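Local coordinates for protein UDP-4-amino-4,6-dideoxy-N-acetyl-beta-L-altrosamine transaminase (Helicobacter pylori, PDB 2FNU) that transfers an amino group from glutamate to a UDP-linked 4-keto sugar with a pyridoxal phosphate cofactor, the second step in making pseudaminic acid for flagellin, at residues C297-L300 / I301-L305; V365-T368 / F369-F372; N354-S357 / V358-A362; L258-D261 / R262-D266; L60-L63 / Y64-S68. One frame throughout, in Å; residues are numbered along the deposited sequence.

Contact 1: C297-L300 / I301-L305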
# COMPACT_ATOMS: atom_id res chain seq x y z
N CYS B 297 -25.59 28.38 9.29
CA CYS B 297 -24.34 29.08 9.59
C CYS B 297 -23.19 28.15 9.99
O CYS B 297 -22.23 28.58 10.65
CB CYS B 297 -24.55 30.20 10.62
SG CYS B 297 -25.22 29.66 12.18
N LYS B 298 -23.27 26.88 9.58
CA LYS B 298 -22.24 25.89 9.92
C LYS B 298 -20.81 26.26 9.52
O LYS B 298 -19.89 26.13 10.31
CB LYS B 298 -22.58 24.52 9.38
CG LYS B 298 -21.59 23.47 9.92
CD LYS B 298 -22.08 22.11 9.69
CE LYS B 298 -21.27 21.07 10.47
NZ LYS B 298 -21.71 19.75 9.98
N LYS B 299 -20.63 26.72 8.28
CA LYS B 299 -19.29 27.09 7.83
C LYS B 299 -18.68 28.18 8.72
O LYS B 299 -17.51 28.11 9.07
CB LYS B 299 -19.28 27.53 6.36
CG LYS B 299 -17.89 27.70 5.77
CD LYS B 299 -17.10 26.39 5.79
CE LYS B 299 -15.61 26.62 5.54
NZ LYS B 299 -15.31 26.97 4.13
N LEU B 300 -19.48 29.19 9.08
CA LEU B 300 -19.01 30.26 9.97
C LEU B 300 -18.66 29.73 11.37
O LEU B 300 -17.67 30.16 11.97
CB LEU B 300 -20.04 31.38 10.08
CG LEU B 300 -20.27 32.19 8.79
CD1 LEU B 300 -21.30 33.28 9.06
CD2 LEU B 300 -18.97 32.79 8.27
N ILE B 301 -19.46 28.79 11.86
CA ILE B 301 -19.20 28.15 13.16
C ILE B 301 -17.87 27.39 13.13
O ILE B 301 -17.02 27.57 14.02
CB ILE B 301 -20.36 27.22 13.56
CG1 ILE B 301 -21.59 28.05 13.92
CG2 ILE B 301 -19.95 26.32 14.74
CD1 ILE B 301 -22.86 27.24 14.06
N LEU B 302 -17.68 26.59 12.09
CA LEU B 302 -16.42 25.86 11.91
C LEU B 302 -15.22 26.79 11.79
O LEU B 302 -14.18 26.53 12.41
CB LEU B 302 -16.50 24.93 10.69
CG LEU B 302 -17.45 23.74 10.80
CD1 LEU B 302 -17.66 23.16 9.41
CD2 LEU B 302 -16.90 22.67 11.75
N GLU B 303 -15.36 27.85 11.00
CA GLU B 303 -14.31 28.86 10.87
C GLU B 303 -14.01 29.55 12.21
O GLU B 303 -12.84 29.80 12.53
CB GLU B 303 -14.66 29.89 9.78
CG GLU B 303 -14.55 29.31 8.37
CD GLU B 303 -15.20 30.16 7.28
OE1 GLU B 303 -15.96 31.11 7.60
OE2 GLU B 303 -14.95 29.86 6.10
N SER B 304 -15.05 29.80 13.00
CA SER B 304 -14.87 30.40 14.32
C SER B 304 -14.11 29.45 15.26
O SER B 304 -13.20 29.86 15.97
CB SER B 304 -16.23 30.78 14.90
OG SER B 304 -16.09 31.37 16.19
N LEU B 305 -14.48 28.16 15.24
CA LEU B 305 -13.76 27.17 16.03
C LEU B 305 -12.29 27.17 15.64
O LEU B 305 -11.41 27.21 16.50
CB LEU B 305 -14.36 25.77 15.84
CG LEU B 305 -15.74 25.57 16.48
CD1 LEU B 305 -16.30 24.20 16.12
CD2 LEU B 305 -15.69 25.77 18.01
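Lys299 and Glu303, one helical turn apart, cross at a slant, with the carboxylate laid against the lysine chain as well as its charge. The lysine CG stands anti to its own backbone nitrogen (chi1 -171°), and bends at chi2 and chi4 fold the chain back over the acid. Glu303 OE2 therefore lies 3.4 Å from Lys299 CE and 3.5 Å from Lys299 NZ, a salt bridge in which the methylene is as near as the ammonium. The same ammonium has a second, long and weak ionic partner in Asp216 of the second subunit. The other carboxylate oxygen, Glu303 OE1, rests 3.5 Å from Leu300 CD2.

On another side of the helix, Lys298 CG meets Leu302 CD1 at 4.0 Å while the extended lysine runs on to hydrogen-bond the carbonyl of Glu344. Cys297 SG reaches Ile301 CD1 at 3.9 Å, and Ile301 also packs on Phe369 and Phe372. Beneath these pairs the backbone keeps i to i+4 bonds, from Ile301 N to Cys297 O (3.0 Å) and from Leu302 N to Lys298 O. Lys299 and Leu302 both pack on Phe218 of the second subunit. With Cys297 as N-cap, these are the first turns of helix 298-307, set between helix 355-370 and the second subunit, with an i to i+4 ion pair on its more exposed side.

Contact 2: V365-T368 / F369-F372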
# COMPACT_ATOMS: atom_id res chain seq x y z
N VAL B 365 -15.77 26.01 22.83
CA VAL B 365 -16.86 25.55 21.95
C VAL B 365 -18.16 26.21 22.37
O VAL B 365 -18.90 26.73 21.53
CB VAL B 365 -17.01 24.00 21.96
CG1 VAL B 365 -18.29 23.52 21.28
CG2 VAL B 365 -15.81 23.37 21.30
N LEU B 366 -18.44 26.22 23.68
CA LEU B 366 -19.66 26.85 24.16
C LEU B 366 -19.69 28.34 23.82
O LEU B 366 -20.73 28.84 23.37
CB LEU B 366 -19.87 26.63 25.67
CG LEU B 366 -20.15 25.17 26.05
CD1 LEU B 366 -20.12 25.05 27.58
CD2 LEU B 366 -21.47 24.66 25.48
N LYS B 367 -18.56 29.02 24.01
CA LYS B 367 -18.48 30.45 23.72
C LYS B 367 -18.73 30.72 22.25
O LYS B 367 -19.36 31.71 21.90
CB LYS B 367 -17.13 31.04 24.13
CG LYS B 367 -16.91 31.10 25.64
CD LYS B 367 -18.02 31.88 26.36
CE LYS B 367 -17.81 31.88 27.86
NZ LYS B 367 -19.07 32.16 28.61
N THR B 368 -18.23 29.83 21.39
CA THR B 368 -18.40 29.97 19.96
C THR B 368 -19.89 29.91 19.60
O THR B 368 -20.41 30.79 18.90
CB THR B 368 -17.64 28.85 19.22
OG1 THR B 368 -16.24 28.98 19.49
CG2 THR B 368 -17.88 28.94 17.71
N PHE B 369 -20.58 28.89 20.08
CA PHE B 369 -22.01 28.75 19.81
C PHE B 369 -22.81 29.92 20.36
O PHE B 369 -23.71 30.42 19.70
CB PHE B 369 -22.54 27.42 20.32
CG PHE B 369 -22.33 26.30 19.34
CD1 PHE B 369 -21.16 25.54 19.37
CD2 PHE B 369 -23.27 26.05 18.34
CE1 PHE B 369 -20.95 24.52 18.43
CE2 PHE B 369 -23.07 25.03 17.40
CZ PHE B 369 -21.91 24.26 17.45
N GLU B 370 -22.44 30.36 21.55
CA GLU B 370 -23.12 31.49 22.18
C GLU B 370 -23.08 32.73 21.29
O GLU B 370 -24.02 33.52 21.28
CB GLU B 370 -22.48 31.78 23.54
CG GLU B 370 -23.25 32.80 24.40
CD GLU B 370 -22.52 33.12 25.70
OE1 GLU B 370 -21.27 33.04 25.73
OE2 GLU B 370 -23.20 33.47 26.69
N SER B 371 -21.99 32.88 20.53
CA SER B 371 -21.78 34.09 19.73
C SER B 371 -22.70 34.20 18.50
O SER B 371 -22.79 35.26 17.90
CB SER B 371 -20.32 34.19 19.28
OG SER B 371 -20.05 33.26 18.25
N PHE B 372 -23.35 33.10 18.13
CA PHE B 372 -24.19 33.08 16.94
C PHE B 372 -25.65 33.31 17.28
O PHE B 372 -26.34 32.40 17.73
CB PHE B 372 -24.00 31.76 16.16
CG PHE B 372 -22.73 31.73 15.38
CD1 PHE B 372 -21.53 31.39 15.99
CD2 PHE B 372 -22.72 32.06 14.02
CE1 PHE B 372 -20.34 31.38 15.29
CE2 PHE B 372 -21.53 32.05 13.30
CZ PHE B 372 -20.33 31.71 13.93
O HOH W 1 -19.59 33.96 23.20
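Thr368 O is gripped twice by Ser371, by the hydroxyl and by the backbone. Ser371 OG donates to Thr368 O over 2.6 Å, its hydroxyl placed by a chi1 of 74°, between the serine's own N and carbonyl carbon. The second donor, Ser371 N, is 3.1 Å from Thr368 O and sits well above the carbonyl plane, whereas the hydroxyl is tilted from that plane by only 15°. Ser371 N also makes a weak bond to Lys367 O. Earlier in the segment the ordinary i to i+4 pattern holds, with Phe369 N bonded to Val365 O and Glu370 N to Leu366 O.

This change of pattern marks the C-terminal end of helix 355-370, where the last turn gives way to loop and a serine hydroxyl supplements the backbone donors.

Charged contacts lie on the exposed side. Lys367 and Glu370 run side by side in the same direction, and the salt bridge from Lys367 NZ to Glu370 OE1 is long at 3.7 Å. A water donates to the backbone Lys367 O at 2.6 Å and to Glu370 OE1 at 3.2 Å, a second route between the two residues.

Carbonyl oxygens meet both aromatic rings at their edges: Val365 O at Phe369, and Thr368 O at Phe372, 3.2 Å from CD1 of the latter.

The apolar contacts turn inward. Val365 CG1 lies alongside the Phe369 ring, 4.0 Å from Phe369 CD1. Phe369 meets the ring of Phe294 edge to face, while Phe372 packs against Leu300 and Ile301 of helix 298-307.

Contact 3: N354-S357 / V358-A362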
# COMPACT_ATOMS: atom_id res chain seq x y z
N ASN B 354 -4.88 16.45 27.32
CA ASN B 354 -4.98 16.43 28.79
C ASN B 354 -6.23 17.14 29.32
O ASN B 354 -6.95 17.81 28.58
CB ASN B 354 -3.69 16.92 29.46
CG ASN B 354 -3.43 18.40 29.25
OD1 ASN B 354 -4.32 19.17 28.89
ND2 ASN B 354 -2.19 18.83 29.49
N LEU B 355 -6.47 16.98 30.61
CA LEU B 355 -7.69 17.49 31.21
C LEU B 355 -7.87 18.99 31.02
O LEU B 355 -8.96 19.46 30.66
CB LEU B 355 -7.73 17.10 32.69
CG LEU B 355 -8.85 17.65 33.56
CD1 LEU B 355 -10.19 17.19 33.04
CD2 LEU B 355 -8.66 17.20 34.99
N GLU B 356 -6.81 19.74 31.25
CA GLU B 356 -6.86 21.19 31.13
C GLU B 356 -7.20 21.59 29.69
O GLU B 356 -7.98 22.50 29.45
CB GLU B 356 -5.51 21.79 31.55
CG GLU B 356 -5.42 23.30 31.39
CD GLU B 356 -4.13 23.85 31.95
OE1 GLU B 356 -3.06 23.54 31.38
OE2 GLU B 356 -4.20 24.60 32.96
N SER B 357 -6.62 20.88 28.73
CA SER B 357 -6.90 21.16 27.34
C SER B 357 -8.36 20.91 27.00
O SER B 357 -9.00 21.72 26.33
CB SER B 357 -6.02 20.30 26.44
OG SER B 357 -4.67 20.75 26.53
N VAL B 358 -8.89 19.79 27.46
CA VAL B 358 -10.30 19.49 27.19
C VAL B 358 -11.22 20.55 27.83
O VAL B 358 -12.19 21.00 27.21
CB VAL B 358 -10.71 18.08 27.65
CG1 VAL B 358 -12.20 17.79 27.33
CG2 VAL B 358 -9.85 17.04 26.96
N GLN B 359 -10.91 20.94 29.07
CA GLN B 359 -11.71 21.98 29.72
C GLN B 359 -11.66 23.27 28.92
O GLN B 359 -12.67 23.94 28.76
CB GLN B 359 -11.21 22.22 31.14
CG GLN B 359 -11.46 21.00 32.03
CD GLN B 359 -10.58 20.97 33.29
OE1 GLN B 359 -9.50 21.58 33.33
NE2 GLN B 359 -11.05 20.26 34.31
N ASN B 360 -10.47 23.62 28.41
CA ASN B 360 -10.36 24.84 27.62
C ASN B 360 -11.09 24.77 26.29
O ASN B 360 -11.79 25.71 25.90
CB ASN B 360 -8.90 25.26 27.43
CG ASN B 360 -8.42 26.11 28.60
OD1 ASN B 360 -8.38 27.34 28.51
ND2 ASN B 360 -8.13 25.45 29.73
N ILE B 361 -10.94 23.65 25.60
CA ILE B 361 -11.64 23.49 24.33
C ILE B 361 -13.16 23.52 24.55
O ILE B 361 -13.89 24.19 23.82
CB ILE B 361 -11.24 22.16 23.65
CG1 ILE B 361 -9.77 22.22 23.21
CG2 ILE B 361 -12.14 21.84 22.44
CD1 ILE B 361 -9.13 20.86 23.01
N ALA B 362 -13.63 22.78 25.54
CA ALA B 362 -15.07 22.67 25.77
C ALA B 362 -15.69 24.03 26.08
O ALA B 362 -16.72 24.39 25.52
CB ALA B 362 -15.33 21.68 26.90
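The N-terminal end of helix 355-370 is closed by a side-chain cap, and its first two turns carry the contact between 354-357 and 358-362. Val358 N bonds to Asn354 O at 3.0 Å, beginning the i to i+4 ladder, while the side chain of the same asparagine serves as N-cap. Asn354 OD1 accepts from Ser357 N at 2.9 Å, an approach nearly in line with the side-chain C=O, and also from Ser357 OG, which stands above the amide plane.

A turn further on, Asn360 folds its amide back over the helix. Its ND2 donates to Glu356 O at 3.0 Å with an N-H...O angle of 167°, and the acceptor lies in the amide plane. Glu356 O already takes the backbone N of Asn360, and the two donors come to it from opposite faces of the carbonyl plane. The Glu356 side chain runs beside Asn360 in the same direction, CG 3.8 Å from ND2, with the carboxylate and amide planes almost perpendicular.

Leu355 and Gln359 meet at a slant. Gln359, with CG anti to its carbonyl carbon (chi1 -67°), extends back along the helix and places NE2 3.4 Å from Leu355 CD1. On the buried side Ile361 CD1 rests 3.4 Å from Ser357 O, and Ile361 also packs on Tyr260 of helix 246-264.

Two amide side chains thus serve the backbone of one helix end: Asn354 satisfies an N-H of the first turn, and Asn360 adds a second donor to an exposed-side carbonyl, which probably steadies the start of the helix.

Contact 4: L258-D261 / R262-D266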
# COMPACT_ATOMS: atom_id res chain seq x y z
N LEU B 258 -15.54 12.07 28.76
CA LEU B 258 -16.34 12.31 29.96
C LEU B 258 -16.23 13.76 30.43
O LEU B 258 -17.21 14.32 30.96
CB LEU B 258 -15.93 11.35 31.09
CG LEU B 258 -16.33 9.89 30.84
CD1 LEU B 258 -15.61 9.00 31.86
CD2 LEU B 258 -17.85 9.66 30.86
N THR B 259 -15.05 14.36 30.26
CA THR B 259 -14.87 15.77 30.61
C THR B 259 -15.72 16.66 29.71
O THR B 259 -16.43 17.55 30.19
CB THR B 259 -13.39 16.16 30.55
OG1 THR B 259 -12.71 15.43 31.56
CG2 THR B 259 -13.19 17.66 30.80
N TYR B 260 -15.67 16.44 28.40
CA TYR B 260 -16.60 17.15 27.53
C TYR B 260 -18.06 16.96 27.98
O TYR B 260 -18.83 17.91 28.01
CB TYR B 260 -16.49 16.61 26.11
CG TYR B 260 -15.34 17.10 25.25
CD1 TYR B 260 -15.14 18.46 25.01
CD2 TYR B 260 -14.51 16.19 24.59
CE1 TYR B 260 -14.13 18.90 24.16
CE2 TYR B 260 -13.48 16.63 23.75
CZ TYR B 260 -13.31 17.99 23.53
OH TYR B 260 -12.32 18.43 22.67
N ASP B 261 -18.44 15.71 28.27
CA ASP B 261 -19.82 15.41 28.69
C ASP B 261 -20.20 16.28 29.89
O ASP B 261 -21.30 16.87 29.91
CB ASP B 261 -19.98 13.95 29.08
CG ASP B 261 -19.93 12.99 27.89
OD1 ASP B 261 -19.87 13.41 26.71
OD2 ASP B 261 -19.97 11.77 28.17
N ARG B 262 -19.30 16.38 30.87
CA ARG B 262 -19.64 17.14 32.08
C ARG B 262 -19.89 18.60 31.73
O ARG B 262 -20.87 19.21 32.20
CB ARG B 262 -18.53 17.06 33.13
CG ARG B 262 -18.39 15.70 33.79
CD ARG B 262 -17.49 15.81 35.02
NE ARG B 262 -16.16 16.35 34.72
CZ ARG B 262 -15.15 15.64 34.23
NH1 ARG B 262 -15.31 14.34 33.95
NH2 ARG B 262 -13.97 16.23 34.02
N ILE B 263 -19.00 19.18 30.92
CA ILE B 263 -19.10 20.60 30.62
C ILE B 263 -20.27 20.91 29.68
O ILE B 263 -20.89 21.97 29.80
CB ILE B 263 -17.75 21.11 30.04
CG1 ILE B 263 -16.65 20.97 31.12
CG2 ILE B 263 -17.84 22.56 29.54
CD1 ILE B 263 -15.22 21.12 30.62
N PHE B 264 -20.57 19.97 28.78
CA PHE B 264 -21.65 20.14 27.82
C PHE B 264 -23.03 19.71 28.32
O PHE B 264 -24.02 19.89 27.60
CB PHE B 264 -21.34 19.32 26.54
CG PHE B 264 -20.15 19.82 25.77
CD1 PHE B 264 -19.74 21.15 25.84
CD2 PHE B 264 -19.45 18.95 24.93
CE1 PHE B 264 -18.64 21.61 25.11
CE2 PHE B 264 -18.35 19.40 24.18
CZ PHE B 264 -17.95 20.73 24.26
N LYS B 265 -23.11 19.12 29.51
CA LYS B 265 -24.40 18.62 30.02
C LYS B 265 -25.43 19.75 30.02
O LYS B 265 -25.16 20.85 30.50
CB LYS B 265 -24.22 18.04 31.43
CG LYS B 265 -25.52 17.64 32.12
CD LYS B 265 -25.87 16.20 31.88
CE LYS B 265 -26.99 15.76 32.81
NZ LYS B 265 -27.17 14.29 32.78
N ASP B 266 -26.60 19.47 29.42
CA ASP B 266 -27.74 20.41 29.32
C ASP B 266 -27.45 21.70 28.56
O ASP B 266 -28.19 22.69 28.70
CB ASP B 266 -28.34 20.73 30.70
CG ASP B 266 -28.86 19.51 31.42
OD1 ASP B 266 -28.74 19.48 32.65
OD2 ASP B 266 -29.36 18.58 30.75
O HOH W 2 -13.02 12.66 33.03
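Thr259 OG1 is approached by Arg262, by a water and by the backbone of the preceding turn. Arg262 NH2 lies 2.9 Å from Thr259 OG1, but the N-H...O angle of 126° makes the bond weak. The water stands 3.2 Å from Thr259 OG1 and accepts from Arg262 NH1 at 3.0 Å, in the guanidinium plane at its edge. Glu255 O is the hydroxyl's further hydrogen-bond partner. A bend at chi3 (-57°) curls the arginine back along the helix, laying one guanidinium face over Thr259 CA.

On the buried side Tyr260 and Phe264 point the same way. Their planes are nearly parallel, at 16°, but displaced until little of one ring faces the other, centroids 5.5 Å apart; the approach is Tyr260 CD1 to Phe264 CE2, 3.4 Å. Below them Phe264 N bonds to Tyr260 O at 2.8 Å in the last turn of helix 246-264. Tyr260 OH is held by the carbonyl of Pro348, and Phe264 meets Phe270 edge to face.

The helix end is therefore two-sided: aromatic rings anchor it inward, while the exposed arginine reaches back to the hydroxyl of a buried threonine, where the poorly angled direct bond probably contributes little alone and the water bridges NH1 to the same oxygen.

Contact 5: L60-L63 / Y64-S68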
# COMPACT_ATOMS: atom_id res chain seq x y z
N LEU B 60 -9.70 -3.28 2.73
CA LEU B 60 -11.08 -3.32 2.23
C LEU B 60 -11.13 -3.91 0.82
O LEU B 60 -11.98 -4.76 0.53
CB LEU B 60 -11.71 -1.91 2.22
CG LEU B 60 -12.16 -1.34 3.57
CD1 LEU B 60 -12.40 0.16 3.47
CD2 LEU B 60 -13.41 -2.03 4.06
N LEU B 61 -10.22 -3.47 -0.06
CA LEU B 61 -10.21 -4.01 -1.42
C LEU B 61 -9.97 -5.52 -1.36
O LEU B 61 -10.63 -6.30 -2.05
CB LEU B 61 -9.11 -3.38 -2.26
CG LEU B 61 -8.95 -3.98 -3.66
CD1 LEU B 61 -10.18 -3.62 -4.52
CD2 LEU B 61 -7.67 -3.47 -4.33
N THR B 62 -9.01 -5.93 -0.55
CA THR B 62 -8.68 -7.36 -0.45
C THR B 62 -9.87 -8.17 0.05
O THR B 62 -10.16 -9.25 -0.47
CB THR B 62 -7.46 -7.54 0.47
OG1 THR B 62 -6.36 -6.83 -0.11
CG2 THR B 62 -7.08 -9.03 0.61
N LEU B 63 -10.56 -7.65 1.05
CA LEU B 63 -11.77 -8.30 1.56
C LEU B 63 -12.87 -8.35 0.48
O LEU B 63 -13.46 -9.42 0.23
CB LEU B 63 -12.29 -7.59 2.82
CG LEU B 63 -13.63 -8.14 3.34
CD1 LEU B 63 -13.57 -9.65 3.64
CD2 LEU B 63 -13.97 -7.35 4.62
N TYR B 64 -13.16 -7.21 -0.15
CA TYR B 64 -14.27 -7.17 -1.10
C TYR B 64 -14.01 -8.07 -2.30
O TYR B 64 -14.96 -8.64 -2.86
CB TYR B 64 -14.47 -5.74 -1.61
CG TYR B 64 -14.99 -4.73 -0.59
CD1 TYR B 64 -14.87 -3.37 -0.84
CD2 TYR B 64 -15.62 -5.13 0.61
CE1 TYR B 64 -15.38 -2.41 0.03
CE2 TYR B 64 -16.12 -4.18 1.51
CZ TYR B 64 -16.00 -2.81 1.20
OH TYR B 64 -16.49 -1.84 2.05
N ARG B 65 -12.75 -8.19 -2.72
CA ARG B 65 -12.40 -8.99 -3.89
C ARG B 65 -12.45 -10.47 -3.58
O ARG B 65 -12.65 -11.29 -4.49
CB ARG B 65 -11.00 -8.62 -4.41
CG ARG B 65 -10.95 -7.29 -5.18
CD ARG B 65 -11.54 -7.40 -6.61
NE ARG B 65 -10.82 -8.39 -7.42
CZ ARG B 65 -9.65 -8.16 -8.02
NH1 ARG B 65 -9.07 -6.96 -7.96
NH2 ARG B 65 -9.06 -9.15 -8.68
N ASN B 66 -12.26 -10.83 -2.31
CA ASN B 66 -12.02 -12.23 -1.97
C ASN B 66 -13.12 -12.93 -1.17
O ASN B 66 -13.13 -14.17 -1.10
CB ASN B 66 -10.67 -12.40 -1.26
CG ASN B 66 -9.50 -12.16 -2.20
OD1 ASN B 66 -8.91 -11.07 -2.22
ND2 ASN B 66 -9.18 -13.15 -3.00
N PHE B 67 -14.04 -12.18 -0.57
CA PHE B 67 -15.07 -12.84 0.26
C PHE B 67 -15.94 -13.78 -0.58
O PHE B 67 -16.48 -14.75 -0.06
CB PHE B 67 -15.91 -11.82 1.06
CG PHE B 67 -17.01 -11.17 0.27
CD1 PHE B 67 -18.34 -11.57 0.45
CD2 PHE B 67 -16.73 -10.12 -0.61
CE1 PHE B 67 -19.37 -10.97 -0.29
CE2 PHE B 67 -17.74 -9.51 -1.34
CZ PHE B 67 -19.08 -9.94 -1.17
N SER B 68 -16.01 -13.46 -1.86
CA SER B 68 -16.75 -14.24 -2.85
C SER B 68 -16.17 -13.99 -4.22
O SER B 68 -15.61 -12.91 -4.47
CB SER B 68 -18.22 -13.80 -2.89
OG SER B 68 -18.94 -14.60 -3.82
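Leu60 and Tyr64 form the close-packed inner side of helix 56-66, pointing the same way from successive turns. Leu60 CD2 lies 3.9 Å from Tyr64 CZ, and the peptide carbonyl oxygen Leu60 O comes over one face of the ring, 3.2 Å from Tyr64 CG. The same oxygen accepts the backbone N of Tyr64 at 2.8 Å, so one carbonyl both bonds the amide and lies against the ring. Tyr64 OH is secured by the carbonyl of Thr87, and Leu60 touches the bound pyridoxamine phosphate.

Further along, Leu63 CD1 rests 4.1 Å from Phe67 CB in a slanting contact. Phe67 turns its CG between its own N and carbonyl carbon (chi1 81°), bringing the ring edge to Leu63 O. That oxygen takes two backbone donors, Phe67 N at 2.9 Å, nearly in line with the carbonyl, and Asn66 N from far above its plane, a doubling that accompanies the end of the helix.

Arg65, by contrast, is partly exposed. It meets the buried Leu61 through its aliphatic part, Arg65 CG 3.8 Å from Leu61 CD1, and its chain, bent at chi2 and chi3, takes the guanidinium to a salt bridge with Glu93 of the second subunit.

One short helix thus joins three settings: an apolar leucine against the cofactor, a tyrosine whose hydroxyl is satisfied in the core, and an arginine salt-bridged across the dimer interface, which probably offsets its charge.

Along the chain the order is contact 5, contact 4, contact 1, contact 3 and contact 2. The last four cluster on one side of the chain's centre, where three helices meet: 246-264 (contact 4), 298-307 (contact 1) and 355-370, whose two ends hold contacts 3 and 2 with centres 16 Å apart. Contact 2 touches both contact 1, through Thr368 and Phe372, and contact 4, through Val365 and Leu366; contact 3 also packs on contact 4, 11 Å between centres. Helix 355-370 thereby binds residues distant in sequence into one unit. Contact 5 lies beside the cofactor, its centre 39 to 45 Å from the other centres, on the opposite side of the chain's centre; both it and contact 1 reach the second subunit.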